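Local structure of phiAB6 tailspike (Unidentified phage, 5JS4) at residues I184-N189 / T216-V221. The protein probably binds and fragments the exopolysaccharide of the host bacterium Acinetobacter baumannii, as a trimeric beta-helical tailspike. Numbering follows the deposited sequence.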
loop_
_atom_site.group_PDB
_atom_site.type_symbol
_atom_site.label_atom_id
_atom_site.label_comp_id
_atom_site.label_asym_id
_atom_site.label_seq_id
_atom_site.Cartn_x
_atom_site.Cartn_y
_atom_site.Cartn_z
ATOM N N ILE A 184 -4.908 -65.750 -50.221
ATOM C CA ILE A 184 -6.031 -64.857 -50.498
ATOM C C ILE A 184 -5.565 -63.478 -50.959
ATOM O O ILE A 184 -4.551 -62.963 -50.491
ATOM C CB ILE A 184 -6.921 -64.706 -49.241
ATOM C CG1 ILE A 184 -7.417 -66.080 -48.767
ATOM C CG2 ILE A 184 -8.098 -63.770 -49.495
ATOM C CD1 ILE A 184 -8.285 -66.833 -49.755
ATOM N N VAL A 185 -6.319 -62.892 -51.883
ATOM C CA VAL A 185 -6.113 -61.513 -52.299
ATOM C C VAL A 185 -7.216 -60.675 -51.658
ATOM O O VAL A 185 -8.399 -60.862 -51.955
ATOM C CB VAL A 185 -6.173 -61.368 -53.831
ATOM C CG1 VAL A 185 -5.877 -59.934 -54.244
ATOM C CG2 VAL A 185 -5.194 -62.328 -54.496
ATOM N N TYR A 186 -6.827 -59.760 -50.775
ATOM C CA TYR A 186 -7.793 -58.968 -50.023
ATOM C C TYR A 186 -8.097 -57.670 -50.755
ATOM O O TYR A 186 -7.192 -56.877 -51.006
ATOM C CB TYR A 186 -7.265 -58.682 -48.621
ATOM C CG TYR A 186 -7.017 -59.946 -47.840
ATOM C CD1 TYR A 186 -8.055 -60.592 -47.177
ATOM C CD2 TYR A 186 -5.748 -60.514 -47.784
ATOM C CE1 TYR A 186 -7.836 -61.760 -46.473
ATOM C CE2 TYR A 186 -5.517 -61.681 -47.080
ATOM C CZ TYR A 186 -6.563 -62.300 -46.424
ATOM O OH TYR A 186 -6.334 -63.460 -45.726
ATOM N N PRO A 187 -9.376 -57.447 -51.106
ATOM C CA PRO A 187 -9.729 -56.204 -51.780
ATOM C C PRO A 187 -9.699 -55.014 -50.829
ATOM O O PRO A 187 -9.610 -55.186 -49.608
ATOM C CB PRO A 187 -11.155 -56.463 -52.272
ATOM C CG PRO A 187 -11.707 -57.444 -51.302
ATOM C CD PRO A 187 -10.551 -58.316 -50.902
ATOM N N LYS A 188 -9.770 -53.814 -51.394
ATOM C CA LYS A 188 -9.839 -52.603 -50.595
ATOM C C LYS A 188 -11.049 -52.704 -49.670
ATOM O O LYS A 188 -12.108 -53.174 -50.081
ATOM C CB LYS A 188 -9.948 -51.367 -51.491
ATOM C CG LYS A 188 -9.831 -50.045 -50.750
ATOM C CD LYS A 188 -9.732 -48.880 -51.721
ATOM C CE LYS A 188 -9.602 -47.555 -50.990
ATOM N NZ LYS A 188 -9.324 -46.435 -51.931
ATOM N N ASN A 189 -10.856 -52.302 -48.415
ATOM C CA ASN A 189 -11.899 -52.322 -47.374
ATOM C C ASN A 189 -12.201 -53.693 -46.761
ATOM O O ASN A 189 -13.046 -53.790 -45.872
ATOM C CB ASN A 189 -13.203 -51.678 -47.864
ATOM C CG ASN A 189 -13.000 -50.263 -48.363
ATOM O OD1 ASN A 189 -12.278 -49.479 -47.745
ATOM N ND2 ASN A 189 -13.650 -49.920 -49.471
ATOM N N THR A 216 1.722 -52.064 -43.862
ATOM C CA THR A 216 1.539 -51.301 -45.093
ATOM C C THR A 216 0.287 -51.814 -45.804
ATOM O O THR A 216 0.143 -53.018 -46.032
ATOM C CB THR A 216 2.746 -51.431 -46.041
ATOM O OG1 THR A 216 3.959 -51.196 -45.316
ATOM C CG2 THR A 216 2.644 -50.425 -47.186
ATOM N N GLY A 217 -0.617 -50.898 -46.130
ATOM C CA GLY A 217 -1.863 -51.238 -46.809
ATOM C C GLY A 217 -2.988 -51.663 -45.877
ATOM O O GLY A 217 -4.052 -52.056 -46.350
ATOM N N TRP A 218 -2.755 -51.578 -44.566
ATOM C CA TRP A 218 -3.754 -51.932 -43.553
ATOM C C TRP A 218 -3.861 -50.846 -42.488
ATOM O O TRP A 218 -2.911 -50.105 -42.249
ATOM C CB TRP A 218 -3.373 -53.233 -42.848
ATOM C CG TRP A 218 -3.260 -54.438 -43.725
ATOM C CD1 TRP A 218 -2.125 -54.922 -44.310
ATOM C CD2 TRP A 218 -4.312 -55.339 -44.090
ATOM N NE1 TRP A 218 -2.407 -56.060 -45.021
ATOM C CE2 TRP A 218 -3.742 -56.340 -44.903
ATOM C CE3 TRP A 218 -5.683 -55.397 -43.809
ATOM C CZ2 TRP A 218 -4.495 -57.384 -45.446
ATOM C CZ3 TRP A 218 -6.430 -56.433 -44.346
ATOM C CH2 TRP A 218 -5.833 -57.415 -45.155
ATOM N N VAL A 219 -5.020 -50.772 -41.836
ATOM C CA VAL A 219 -5.191 -49.940 -40.642
ATOM C C VAL A 219 -5.949 -50.720 -39.573
ATOM O O VAL A 219 -6.805 -51.547 -39.893
ATOM C CB VAL A 219 -5.940 -48.617 -40.935
ATOM C CG1 VAL A 219 -5.108 -47.712 -41.830
ATOM C CG2 VAL A 219 -7.308 -48.874 -41.552
ATOM N N LYS A 220 -5.625 -50.461 -38.307
ATOM C CA LYS A 220 -6.348 -51.055 -37.182
ATOM C C LYS A 220 -7.636 -50.276 -36.949
ATOM O O LYS A 220 -7.599 -49.068 -36.715
ATOM C CB LYS A 220 -5.494 -51.036 -35.915
ATOM C CG LYS A 220 -4.290 -51.965 -35.964
ATOM C CD LYS A 220 -3.551 -52.019 -34.630
ATOM C CE LYS A 220 -4.097 -53.098 -33.700
ATOM N NZ LYS A 220 -5.454 -52.805 -33.156
ATOM N N VAL A 221 -8.771 -50.967 -37.000
ATOM C CA VAL A 221 -10.072 -50.293 -36.925
ATOM C C VAL A 221 -10.420 -49.802 -35.515
ATOM O O VAL A 221 -11.253 -48.912 -35.363
ATOM C CB VAL A 221 -11.223 -51.170 -37.473
ATOM C CG1 VAL A 221 -10.934 -51.586 -38.911
ATOM C CG2 VAL A 221 -11.476 -52.383 -36.585
#
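Y186 and W218 meet in an offset edge-to-face aromatic pair: the planes stand at 66° and the Y186 ring centroid lies 5.6 Å from that of the six-membered indole ring. The touching point is the rim of the indole, where W218 CH2 comes 3.9 Å from Y186 CG. W218 CZ2 adds a looser approach, 4.1 Å from Y186 CD2, so the indole rim meets the CB-CG end of the tyrosine rather than its hydroxyl end. In W218, chi1 of -60° sets CG beside the backbone N, from where the benzo end extends to Y186. No hydrogen bond joins the two segments. W218 NE1 bonds S209 O off the CB-CG axis, which probably helps fix the turn of the indole, while Y186 OH, bonded to N181 N, holds the far end of the phenol in place. I184 CG2 lies 3.6 Å from the Y186 ring plane, offset toward its rim and on the opposite side from W218 CH2. I192 touches both aromatics, V200 touches W218, and Q174 of a second subunit packs on Y186. This buried pair belongs to a small, largely apolar core joining the loop before strand 191-193 to strand 218-220, outermost within this chain in a three-stranded antiparallel sheet near the N-terminal end of the modelled tailspike.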